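Local structure of probable intron-encoded endonuclease 1 (6X1J) at residues A[138-151]-A[215-229]. The protein is a LAGLIDADG homing endonuclease that cuts its DNA recognition sequence and takes part in homing of the mitochondrial 21S rRNA gene intron. Numbering follows the deposited sequence.
Sequences ERSLAYWFMDDGGK and VNPYIIPEMKYKLLF. With K (potassium ion), chain D; K (potassium ion), chain E; nucleotides of chain C.
Lys226 reaches the C-terminal end of helix 138-148: NZ donates to Met146 O at 2.9 Å, 56° out of the carbonyl plane, and bonds weakly to Gly149 O. The Lys226 chain turns about its CG-CD bond (chi3 99°), bringing NZ beneath the last helical turn; Lys226 CB rests 3.7 Å from Phe145 CE2. Lys151 runs extended beyond CG, laying CE over one face of the Phe229 ring; NZ donates to Leu228 O at 2.9 Å and makes a cation-pi contact 4.0 Å from the ring centroid. With the chain cut back to alanine here, Leu228 O would probably lose this donor and the Phe229 face its aliphatic and cationic cover. Met146 CG packs 3.5 Å from Ile219 CD1, and SD against Met223 CB. Ala142 CB meets Tyr218 CB at 3.4 Å; Arg139 CA makes a CH-pi contact 3.8 Å from the Tyr218 ring centroid, and the guanidinium, at 66° to that ring, takes CE1 over its own face. One water joins Tyr218 OH to Arg139 N and Glu138 OE1, another to Arg139 NH2. Outward, Tyr70 and Asn43 hold the Asp147 carboxylate; Asp147 O shares one potassium ion with Asp47 and DC17 of chain C, Asp148 OD2 the other with Leu45 and Gly46. The segment after helix 208-215 packs along the second LAGLIDADG helix of a monomeric homing endonuclease, whose acidic end reaches the two potassium ions at the DNA.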
ATOM      1  N   GLU A 138      11.339   5.145   4.922  1.00 24.36           N
ATOM      2  CA  GLU A 138      11.139   3.914   5.742  1.00 27.43           C
ATOM      3  C   GLU A 138       9.649   3.718   6.069  1.00 26.42           C
ATOM      4  O   GLU A 138       9.221   2.547   5.989  1.00 27.98           O
ATOM      5  CB  GLU A 138      11.924   3.976   7.054  1.00 29.04           C
ATOM      6  CG  GLU A 138      13.423   4.085   6.873  1.00 30.39           C
ATOM      7  CD  GLU A 138      13.928   5.511   6.876  1.00 32.22           C
ATOM      8  OE1 GLU A 138      13.097   6.454   6.628  1.00 31.64           O
ATOM      9  OE2 GLU A 138      15.144   5.669   7.106  1.00 35.11           O
ATOM     10  N   ARG A 139       8.863   4.801   6.295  1.00 23.05           N
ATOM     11  CA  ARG A 139       7.408   4.661   6.515  1.00 23.80           C
ATOM     12  C   ARG A 139       6.819   3.989   5.264  1.00 24.19           C
ATOM     13  O   ARG A 139       6.092   2.980   5.436  1.00 23.03           O
ATOM     14  CB  ARG A 139       6.761   5.996   6.921  1.00 27.37           C
ATOM     15  CG  ARG A 139       5.273   5.899   7.262  1.00 27.23           C
ATOM     16  CD  ARG A 139       4.623   7.254   7.575  1.00 28.17           C
ATOM     17  NE  ARG A 139       5.100   7.846   8.820  1.00 28.36           N
ATOM     18  CZ  ARG A 139       4.535   7.669  10.014  1.00 27.42           C
ATOM     19  NH1 ARG A 139       3.465   6.888  10.139  1.00 24.86           N
ATOM     20  NH2 ARG A 139       5.083   8.243  11.076  1.00 27.20           N
ATOM     21  N   SER A 140       7.143   4.481   4.054  1.00 24.59           N
ATOM     22  CA  SER A 140       6.661   3.906   2.764  1.00 24.63           C
ATOM     23  C   SER A 140       7.073   2.430   2.694  1.00 23.10           C
ATOM     24  O   SER A 140       6.224   1.580   2.312  1.00 19.15           O
ATOM     25  CB  SER A 140       7.188   4.647   1.502  1.00 25.92           C
ATOM     26  OG  SER A 140       7.088   6.067   1.592  1.00 21.64           O
ATOM     27  N   LEU A 141       8.329   2.136   3.017  1.00 24.41           N
ATOM     28  CA  LEU A 141       8.859   0.730   2.957  1.00 28.38           C
ATOM     29  C   LEU A 141       8.012  -0.201   3.829  1.00 27.27           C
ATOM     30  O   LEU A 141       7.751  -1.339   3.377  1.00 27.10           O
ATOM     31  CB  LEU A 141      10.298   0.661   3.463  1.00 30.30           C
ATOM     32  CG  LEU A 141      11.392   1.085   2.491  1.00 32.21           C
ATOM     33  CD1 LEU A 141      12.733   0.887   3.164  1.00 32.52           C
ATOM     34  CD2 LEU A 141      11.314   0.291   1.202  1.00 35.08           C
ATOM     35  N   ALA A 142       7.595   0.261   5.019  1.00 24.93           N
ATOM     36  CA  ALA A 142       6.832  -0.561   5.997  1.00 24.30           C
ATOM     37  C   ALA A 142       5.478  -0.918   5.409  1.00 23.69           C
ATOM     38  O   ALA A 142       5.048  -2.076   5.533  1.00 23.87           O
ATOM     39  CB  ALA A 142       6.656   0.152   7.318  1.00 24.91           C
ATOM     40  N   TYR A 143       4.809   0.057   4.826  1.00 21.59           N
ATOM     41  CA  TYR A 143       3.471  -0.148   4.216  1.00 23.43           C
ATOM     42  C   TYR A 143       3.603  -1.074   3.004  1.00 22.44           C
ATOM     43  O   TYR A 143       2.775  -1.968   2.853  1.00 25.30           O
ATOM     44  CB  TYR A 143       2.770   1.211   4.033  1.00 24.06           C
ATOM     45  CG  TYR A 143       2.241   1.756   5.340  1.00 23.48           C
ATOM     46  CD1 TYR A 143       1.029   1.318   5.875  1.00 25.76           C
ATOM     47  CD2 TYR A 143       3.000   2.618   6.121  1.00 25.84           C
ATOM     48  CE1 TYR A 143       0.560   1.763   7.118  1.00 24.18           C
ATOM     49  CE2 TYR A 143       2.553   3.064   7.367  1.00 24.88           C
ATOM     50  CZ  TYR A 143       1.338   2.630   7.871  1.00 24.08           C
ATOM     51  OH  TYR A 143       0.917   3.100   9.088  1.00 24.70           O
ATOM     52  N   TRP A 144       4.602  -0.861   2.147  1.00 24.54           N
ATOM     53  CA  TRP A 144       4.872  -1.739   0.986  1.00 23.34           C
ATOM     54  C   TRP A 144       5.043  -3.157   1.514  1.00 22.17           C
ATOM     55  O   TRP A 144       4.444  -4.082   0.979  1.00 21.78           O
ATOM     56  CB  TRP A 144       6.135  -1.280   0.311  1.00 24.89           C
ATOM     57  CG  TRP A 144       6.462  -1.975  -0.960  1.00 24.00           C
ATOM     58  CD1 TRP A 144       5.663  -2.766  -1.732  1.00 22.76           C
ATOM     59  CD2 TRP A 144       7.672  -1.764  -1.690  1.00 22.05           C
ATOM     60  NE1 TRP A 144       6.330  -3.107  -2.877  1.00 22.49           N
ATOM     61  CE2 TRP A 144       7.565  -2.512  -2.870  1.00 22.44           C
ATOM     62  CE3 TRP A 144       8.842  -1.035  -1.430  1.00 22.95           C
ATOM     63  CZ2 TRP A 144       8.596  -2.535  -3.817  1.00 24.13           C
ATOM     64  CZ3 TRP A 144       9.874  -1.088  -2.337  1.00 22.03           C
ATOM     65  CH2 TRP A 144       9.739  -1.819  -3.519  1.00 24.65           C
ATOM     66  N   PHE A 145       5.802  -3.298   2.580  1.00 22.42           N
ATOM     67  CA  PHE A 145       6.083  -4.632   3.170  1.00 25.08           C
ATOM     68  C   PHE A 145       4.815  -5.249   3.801  1.00 24.35           C
ATOM     69  O   PHE A 145       4.545  -6.451   3.599  1.00 26.26           O
ATOM     70  CB  PHE A 145       7.277  -4.553   4.135  1.00 27.95           C
ATOM     71  CG  PHE A 145       7.692  -5.930   4.611  1.00 28.29           C
ATOM     72  CD1 PHE A 145       8.433  -6.767   3.794  1.00 28.10           C
ATOM     73  CD2 PHE A 145       7.232  -6.429   5.817  1.00 28.91           C
ATOM     74  CE1 PHE A 145       8.707  -8.073   4.171  1.00 30.94           C
ATOM     75  CE2 PHE A 145       7.526  -7.731   6.201  1.00 31.73           C
ATOM     76  CZ  PHE A 145       8.259  -8.548   5.379  1.00 30.92           C
ATOM     77  N   MET A 146       3.981  -4.501   4.532  1.00 24.44           N
ATOM     78  CA  MET A 146       2.764  -5.112   5.146  1.00 23.03           C
ATOM     79  C   MET A 146       1.834  -5.555   4.015  1.00 23.36           C
ATOM     80  O   MET A 146       1.212  -6.625   4.102  1.00 23.82           O
ATOM     81  CB  MET A 146       2.068  -4.140   6.106  1.00 24.27           C
ATOM     82  CG  MET A 146       2.949  -3.779   7.308  1.00 23.52           C
ATOM     83  SD  MET A 146       2.154  -2.807   8.638  1.00 26.79           S
ATOM     84  CE  MET A 146       2.417  -1.117   8.105  1.00 25.95           C
ATOM     85  N   ASP A 147       1.826  -4.818   2.920  1.00 25.64           N
ATOM     86  CA  ASP A 147       0.971  -5.122   1.745  1.00 25.68           C
ATOM     87  C   ASP A 147       1.530  -6.355   1.033  1.00 30.09           C
ATOM     88  O   ASP A 147       0.858  -7.433   1.076  1.00 27.24           O
ATOM     89  CB  ASP A 147       0.857  -3.892   0.857  1.00 25.30           C
ATOM     90  CG  ASP A 147      -0.055  -2.803   1.402  1.00 26.95           C
ATOM     91  OD1 ASP A 147      -0.568  -2.969   2.538  1.00 30.03           O
ATOM     92  OD2 ASP A 147      -0.283  -1.807   0.674  1.00 25.09           O
ATOM     93  N   ASP A 148       2.743  -6.239   0.482  1.00 30.10           N
ATOM     94  CA  ASP A 148       3.288  -7.163  -0.558  1.00 29.38           C
ATOM     95  C   ASP A 148       4.489  -7.966  -0.040  1.00 26.54           C
ATOM     96  O   ASP A 148       5.123  -8.697  -0.831  1.00 25.90           O
ATOM     97  CB  ASP A 148       3.592  -6.333  -1.809  1.00 28.62           C
ATOM     98  CG  ASP A 148       2.384  -6.273  -2.720  1.00 27.21           C
ATOM     99  OD1 ASP A 148       1.269  -6.389  -2.199  1.00 33.17           O
ATOM    100  OD2 ASP A 148       2.558  -6.137  -3.942  1.00 28.42           O
ATOM    101  N   GLY A 149       4.785  -7.834   1.243  1.00 25.89           N
ATOM    102  CA  GLY A 149       5.960  -8.414   1.894  1.00 27.24           C
ATOM    103  C   GLY A 149       5.731  -9.897   2.144  1.00 29.77           C
ATOM    104  O   GLY A 149       4.587 -10.322   2.132  1.00 28.65           O
ATOM    105  N   GLY A 150       6.811 -10.645   2.306  1.00 31.46           N
ATOM    106  CA  GLY A 150       6.826 -12.117   2.416  1.00 31.40           C
ATOM    107  C   GLY A 150       8.147 -12.604   2.961  1.00 30.60           C
ATOM    108  O   GLY A 150       9.112 -11.846   2.928  1.00 29.00           O
ATOM    109  N   LYS A 151       8.160 -13.828   3.481  1.00 35.60           N
ATOM    110  CA  LYS A 151       9.382 -14.581   3.855  1.00 32.07           C
ATOM    111  C   LYS A 151       9.882 -15.363   2.634  1.00 32.23           C
ATOM    112  O   LYS A 151       9.074 -15.736   1.773  1.00 29.72           O
ATOM    113  CB  LYS A 151       9.058 -15.493   5.033  1.00 32.60           C
ATOM    114  CG  LYS A 151       8.706 -14.752   6.319  1.00 33.33           C
ATOM    115  CD  LYS A 151       8.492 -15.710   7.461  1.00 37.26           C
ATOM    116  CE  LYS A 151       8.120 -15.089   8.793  1.00 38.91           C
ATOM    117  NZ  LYS A 151       8.204 -16.111   9.859  1.00 39.17           N
ATOM    118  N   VAL A 215      12.037  -0.680   9.292  1.00 27.57           N
ATOM    119  CA  VAL A 215      10.559  -0.785   9.112  1.00 26.59           C
ATOM    120  C   VAL A 215       9.852  -1.167  10.422  1.00 28.82           C
ATOM    121  O   VAL A 215       8.671  -0.807  10.534  1.00 27.29           O
ATOM    122  CB  VAL A 215      10.147  -1.714   7.958  1.00 24.35           C
ATOM    123  CG1 VAL A 215      10.963  -1.448   6.703  1.00 25.11           C
ATOM    124  CG2 VAL A 215      10.190  -3.194   8.302  1.00 24.61           C
ATOM    125  N   ASN A 216      10.478  -1.891  11.350  1.00 32.37           N
ATOM    126  CA  ASN A 216       9.749  -2.445  12.537  1.00 30.42           C
ATOM    127  C   ASN A 216       9.009  -1.325  13.286  1.00 34.44           C
ATOM    128  O   ASN A 216       7.878  -1.532  13.725  1.00 29.47           O
ATOM    129  CB  ASN A 216      10.616  -3.287  13.491  1.00 30.48           C
ATOM    130  CG  ASN A 216       9.745  -3.809  14.623  1.00 31.50           C
ATOM    131  OD1 ASN A 216       8.760  -4.509  14.350  1.00 28.27           O
ATOM    132  ND2 ASN A 216      10.029  -3.386  15.858  1.00 26.16           N
ATOM    133  N   PRO A 217       9.563  -0.098  13.447  1.00 32.38           N
ATOM    134  CA  PRO A 217       8.852   0.959  14.170  1.00 31.01           C
ATOM    135  C   PRO A 217       7.467   1.286  13.611  1.00 31.63           C
ATOM    136  O   PRO A 217       6.675   1.755  14.372  1.00 28.96           O
ATOM    137  CB  PRO A 217       9.762   2.178  14.011  1.00 34.90           C
ATOM    138  CG  PRO A 217      11.151   1.566  13.864  1.00 32.96           C
ATOM    139  CD  PRO A 217      10.905   0.333  13.017  1.00 32.90           C
ATOM    140  N   TYR A 218       7.189   0.982  12.340  1.00 28.48           N
ATOM    141  CA  TYR A 218       5.905   1.328  11.669  1.00 28.28           C
ATOM    142  C   TYR A 218       4.940   0.131  11.612  1.00 27.71           C
ATOM    143  O   TYR A 218       3.706   0.281  11.268  1.00 27.84           O
ATOM    144  CB  TYR A 218       6.218   1.877  10.266  1.00 31.59           C
ATOM    145  CG  TYR A 218       7.026   3.166  10.257  1.00 30.11           C
ATOM    146  CD1 TYR A 218       6.443   4.362  10.628  1.00 28.38           C
ATOM    147  CD2 TYR A 218       8.384   3.195   9.945  1.00 31.19           C
ATOM    148  CE1 TYR A 218       7.159   5.555  10.634  1.00 33.44           C
ATOM    149  CE2 TYR A 218       9.130   4.377   9.964  1.00 31.77           C
ATOM    150  CZ  TYR A 218       8.505   5.574  10.301  1.00 33.70           C
ATOM    151  OH  TYR A 218       9.157   6.778  10.324  1.00 31.92           O
ATOM    152  N   ILE A 219       5.437  -1.076  11.872  1.00 26.24           N
ATOM    153  CA  ILE A 219       4.618  -2.312  11.663  1.00 26.00           C
ATOM    154  C   ILE A 219       3.612  -2.423  12.816  1.00 24.91           C
ATOM    155  O   ILE A 219       4.048  -2.466  13.957  1.00 25.45           O
ATOM    156  CB  ILE A 219       5.501  -3.560  11.600  1.00 27.31           C
ATOM    157  CG1 ILE A 219       6.552  -3.483  10.489  1.00 35.97           C
ATOM    158  CG2 ILE A 219       4.622  -4.790  11.466  1.00 29.85           C
ATOM    159  CD1 ILE A 219       5.984  -3.587   9.100  1.00 36.10           C
ATOM    160  N   ILE A 220       2.325  -2.538  12.524  1.00 26.11           N
ATOM    161  CA  ILE A 220       1.265  -2.575  13.580  1.00 27.63           C
ATOM    162  C   ILE A 220       1.315  -3.989  14.141  1.00 28.60           C
ATOM    163  O   ILE A 220       1.893  -4.876  13.502  1.00 25.87           O
ATOM    164  CB  ILE A 220      -0.131  -2.213  13.034  1.00 27.88           C
ATOM    165  CG1 ILE A 220      -0.662  -3.293  12.081  1.00 29.84           C
ATOM    166  CG2 ILE A 220      -0.110  -0.840  12.380  1.00 27.03           C
ATOM    167  CD1 ILE A 220      -2.140  -3.189  11.755  1.00 29.19           C
ATOM    168  N   PRO A 221       0.773  -4.205  15.361  1.00 30.08           N
ATOM    169  CA  PRO A 221       0.932  -5.484  16.060  1.00 28.20           C
ATOM    170  C   PRO A 221       0.390  -6.681  15.286  1.00 24.95           C
ATOM    171  O   PRO A 221       0.986  -7.720  15.359  1.00 31.30           O
ATOM    172  CB  PRO A 221       0.156  -5.255  17.368  1.00 30.36           C
ATOM    173  CG  PRO A 221       0.201  -3.744  17.577  1.00 32.47           C
ATOM    174  CD  PRO A 221       0.060  -3.192  16.172  1.00 30.92           C
ATOM    175  N   GLU A 222      -0.661  -6.511  14.504  1.00 25.08           N
ATOM    176  CA  GLU A 222      -1.312  -7.631  13.768  1.00 28.20           C
ATOM    177  C   GLU A 222      -0.528  -7.933  12.480  1.00 29.70           C
ATOM    178  O   GLU A 222      -0.922  -8.902  11.742  1.00 29.15           O
ATOM    179  CB  GLU A 222      -2.769  -7.297  13.422  1.00 30.17           C
ATOM    180  CG  GLU A 222      -3.666  -7.034  14.643  1.00 37.01           C
ATOM    181  CD  GLU A 222      -3.489  -5.706  15.390  1.00 39.40           C
ATOM    182  OE1 GLU A 222      -2.925  -4.723  14.797  1.00 36.10           O
ATOM    183  OE2 GLU A 222      -3.897  -5.648  16.585  1.00 40.23           O
ATOM    184  N   MET A 223       0.505  -7.144  12.160  1.00 28.12           N
ATOM    185  CA  MET A 223       1.321  -7.430  10.937  1.00 30.94           C
ATOM    186  C   MET A 223       2.778  -7.818  11.277  1.00 27.38           C
ATOM    187  O   MET A 223       3.590  -8.116  10.335  1.00 24.33           O
ATOM    188  CB  MET A 223       1.245  -6.231   9.977  1.00 31.26           C
ATOM    189  CG  MET A 223      -0.138  -6.073   9.337  1.00 33.84           C
ATOM    190  SD  MET A 223      -0.673  -7.553   8.475  1.00 39.89           S
ATOM    191  CE  MET A 223      -2.009  -7.032   7.405  1.00 44.99           C
ATOM    192  N   LYS A 224       3.149  -7.889  12.542  1.00 26.48           N
ATOM    193  CA  LYS A 224       4.561  -8.202  12.892  1.00 31.71           C
ATOM    194  C   LYS A 224       4.927  -9.605  12.394  1.00 31.30           C
ATOM    195  O   LYS A 224       6.113  -9.826  12.133  1.00 29.90           O
ATOM    196  CB  LYS A 224       4.804  -8.177  14.393  1.00 33.57           C
ATOM    197  CG  LYS A 224       4.593  -6.830  15.040  1.00 38.88           C
ATOM    198  CD  LYS A 224       5.789  -5.942  14.936  1.00 44.57           C
ATOM    199  CE  LYS A 224       5.756  -4.818  15.952  1.00 46.70           C
ATOM    200  NZ  LYS A 224       6.186  -3.540  15.341  1.00 45.26           N
ATOM    201  N   TYR A 225       3.940 -10.487  12.209  1.00 28.81           N
ATOM    202  CA  TYR A 225       4.179 -11.903  11.869  1.00 30.53           C
ATOM    203  C   TYR A 225       4.903 -12.021  10.518  1.00 34.01           C
ATOM    204  O   TYR A 225       5.568 -13.065  10.292  1.00 35.03           O
ATOM    205  CB  TYR A 225       2.880 -12.701  11.855  1.00 28.51           C
ATOM    206  CG  TYR A 225       2.026 -12.490  10.648  1.00 30.60           C
ATOM    207  CD1 TYR A 225       1.091 -11.470  10.629  1.00 30.46           C
ATOM    208  CD2 TYR A 225       2.155 -13.293   9.526  1.00 33.92           C
ATOM    209  CE1 TYR A 225       0.281 -11.273   9.523  1.00 34.68           C
ATOM    210  CE2 TYR A 225       1.359 -13.099   8.406  1.00 34.72           C
ATOM    211  CZ  TYR A 225       0.423 -12.074   8.403  1.00 38.02           C
ATOM    212  OH  TYR A 225      -0.374 -11.848   7.312  1.00 39.54           O
ATOM    213  N   LYS A 226       4.788 -11.022   9.636  1.00 32.96           N
ATOM    214  CA  LYS A 226       5.368 -11.110   8.262  1.00 32.16           C
ATOM    215  C   LYS A 226       6.884 -11.008   8.382  1.00 30.08           C
ATOM    216  O   LYS A 226       7.558 -11.447   7.468  1.00 34.38           O
ATOM    217  CB  LYS A 226       4.827 -10.017   7.336  1.00 33.75           C
ATOM    218  CG  LYS A 226       3.364 -10.153   6.953  1.00 35.70           C
ATOM    219  CD  LYS A 226       2.968  -9.258   5.811  1.00 37.00           C
ATOM    220  CE  LYS A 226       2.946 -10.021   4.514  1.00 37.04           C
ATOM    221  NZ  LYS A 226       2.354  -9.238   3.410  1.00 37.60           N
ATOM    222  N   LEU A 227       7.361 -10.495   9.511  1.00 31.18           N
ATOM    223  CA  LEU A 227       8.750 -10.046   9.789  1.00 34.58           C
ATOM    224  C   LEU A 227       9.413 -10.931  10.863  1.00 32.93           C
ATOM    225  O   LEU A 227      10.667 -10.967  10.937  1.00 32.62           O
ATOM    226  CB  LEU A 227       8.632  -8.592  10.278  1.00 34.66           C
ATOM    227  CG  LEU A 227       9.912  -7.773  10.340  1.00 38.82           C
ATOM    228  CD1 LEU A 227      10.385  -7.460   8.939  1.00 43.43           C
ATOM    229  CD2 LEU A 227       9.721  -6.470  11.114  1.00 44.80           C
ATOM    230  N   LEU A 228       8.621 -11.557  11.719  1.00 31.89           N
ATOM    231  CA  LEU A 228       9.092 -12.217  12.963  1.00 36.79           C
ATOM    232  C   LEU A 228       9.614 -13.641  12.666  1.00 31.17           C
ATOM    233  O   LEU A 228       8.912 -14.411  12.057  1.00 29.08           O
ATOM    234  CB  LEU A 228       7.914 -12.272  13.941  1.00 42.55           C
ATOM    235  CG  LEU A 228       8.171 -11.682  15.330  1.00 55.13           C
ATOM    236  CD1 LEU A 228       6.926 -11.808  16.207  1.00 55.18           C
ATOM    237  CD2 LEU A 228       9.368 -12.337  16.013  1.00 54.37           C
ATOM    238  N   PHE A 229      10.812 -13.970  13.110  1.00 30.93           N
ATOM    239  CA  PHE A 229      11.332 -15.363  13.179  1.00 33.02           C
ATOM    240  C   PHE A 229      11.714 -15.670  14.626  1.00 36.48           C
ATOM    241  O   PHE A 229      11.798 -14.720  15.439  1.00 36.26           O
ATOM    242  CB  PHE A 229      12.547 -15.534  12.269  1.00 31.21           C
ATOM    243  CG  PHE A 229      12.288 -15.248  10.811  1.00 30.09           C
ATOM    244  CD1 PHE A 229      12.380 -13.952  10.313  1.00 27.32           C
ATOM    245  CD2 PHE A 229      11.950 -16.281   9.939  1.00 30.14           C
ATOM    246  CE1 PHE A 229      12.181 -13.715   8.958  1.00 27.29           C
ATOM    247  CE2 PHE A 229      11.758 -16.043   8.590  1.00 26.41           C
ATOM    248  CZ  PHE A 229      11.851 -14.752   8.108  1.00 29.78           C
TER
HETATM  249  K     K D 301      -0.948  -8.478   0.042  1.00 38.55           K
HETATM  250  K     K E 302       0.884  -4.891  -5.794  1.00 39.93           K
ATOM    251  P    DC C  17       0.765  -9.593  -2.678  1.00 39.65           P
ATOM    252  OP1  DC C  17      -0.485  -8.800  -2.619  1.00 42.45           O
ATOM    253  OP2  DC C  17       1.966  -8.965  -3.303  1.00 38.70           O
ATOM    254  O5'  DC C  17       1.075 -10.087  -1.191  1.00 30.77           O
ATOM    255  C5'  DC C  17       2.201 -10.911  -0.764  1.00 31.75           C
ATOM    256  C4'  DC C  17       1.687 -12.204  -0.164  1.00 33.26           C
ATOM    257  O4'  DC C  17       1.365 -13.178  -1.198  1.00 30.85           O
ATOM    258  C3'  DC C  17       2.561 -12.932   0.859  1.00 33.56           C
ATOM    259  O3'  DC C  17       1.726 -13.238   2.004  1.00 34.44           O
ATOM    260  C2'  DC C  17       3.048 -14.144   0.087  1.00 28.57           C
ATOM    261  C1'  DC C  17       1.923 -14.442  -0.875  1.00 28.69           C
ATOM    262  N1   DC C  17       2.325 -15.112  -2.144  1.00 27.85           N
ATOM    263  C2   DC C  17       1.560 -16.177  -2.658  1.00 28.50           C
ATOM    264  O2   DC C  17       0.567 -16.576  -2.026  1.00 30.67           O
ATOM    265  N3   DC C  17       1.925 -16.746  -3.831  1.00 27.95           N
ATOM    266  C4   DC C  17       2.972 -16.270  -4.505  1.00 31.14           C
ATOM    267  N4   DC C  17       3.311 -16.876  -5.645  1.00 29.64           N
ATOM    268  C5   DC C  17       3.747 -15.178  -4.018  1.00 32.44           C
ATOM    269  C6   DC C  17       3.377 -14.620  -2.857  1.00 29.40           C
ATOM    270  P    DC C  18       2.269 -13.893   3.361  1.00 32.51           P
ATOM    271  OP1  DC C  18       1.371 -13.449   4.463  1.00 31.87           O
ATOM    272  OP2  DC C  18       3.733 -13.695   3.526  1.00 27.22           O
ATOM    273  O5'  DC C  18       2.101 -15.459   3.115  1.00 30.68           O
ATOM    274  C5'  DC C  18       0.840 -15.985   2.803  1.00 30.91           C
ATOM    275  C4'  DC C  18       0.989 -17.407   2.331  1.00 32.90           C
ATOM    276  O4'  DC C  18       1.585 -17.454   1.017  1.00 35.48           O
ATOM    277  C3'  DC C  18       1.787 -18.379   3.203  1.00 35.15           C
ATOM    278  O3'  DC C  18       0.918 -19.349   3.772  1.00 36.25           O
ATOM    279  C2'  DC C  18       2.871 -18.912   2.265  1.00 36.24           C
ATOM    280  C1'  DC C  18       2.292 -18.663   0.888  1.00 34.55           C
ATOM    281  N1   DC C  18       3.260 -18.498  -0.210  1.00 32.74           N
ATOM    282  C2   DC C  18       3.150 -19.300  -1.349  1.00 33.13           C
ATOM    283  O2   DC C  18       2.241 -20.142  -1.415  1.00 38.19           O
ATOM    284  N3   DC C  18       4.052 -19.157  -2.342  1.00 33.87           N
ATOM    285  C4   DC C  18       5.000 -18.221  -2.254  1.00 30.46           C
ATOM    286  N4   DC C  18       5.848 -18.089  -3.283  1.00 31.48           N
ATOM    287  C5   DC C  18       5.114 -17.373  -1.117  1.00 29.25           C
ATOM    288  C6   DC C  18       4.218 -17.530  -0.137  1.00 30.06           C
TER
HETATM  289  O   HOH W   1      10.434   7.056   7.775  1.00 23.93           O
HETATM  290  O   HOH W   2       7.696   9.068  11.320  1.00 37.61           O
HETATM  291  O   HOH W   3       2.762   2.697  11.066  1.00 30.41           O
HETATM  292  O   HOH W   4      -1.309 -10.850   1.079  1.00 38.05           O
HETATM  293  O   HOH W   5      -1.946 -11.050  -1.783  1.00 50.99           O
HETATM  294  O   HOH W   6      -0.801  -3.630  -7.749  1.00 37.74           O
HETATM  295  O   HOH W   7       1.283  -7.805  -6.061  1.00 31.79           O
HETATM  296  O   HOH W   8       3.340  -5.899  -7.550  1.00 32.92           O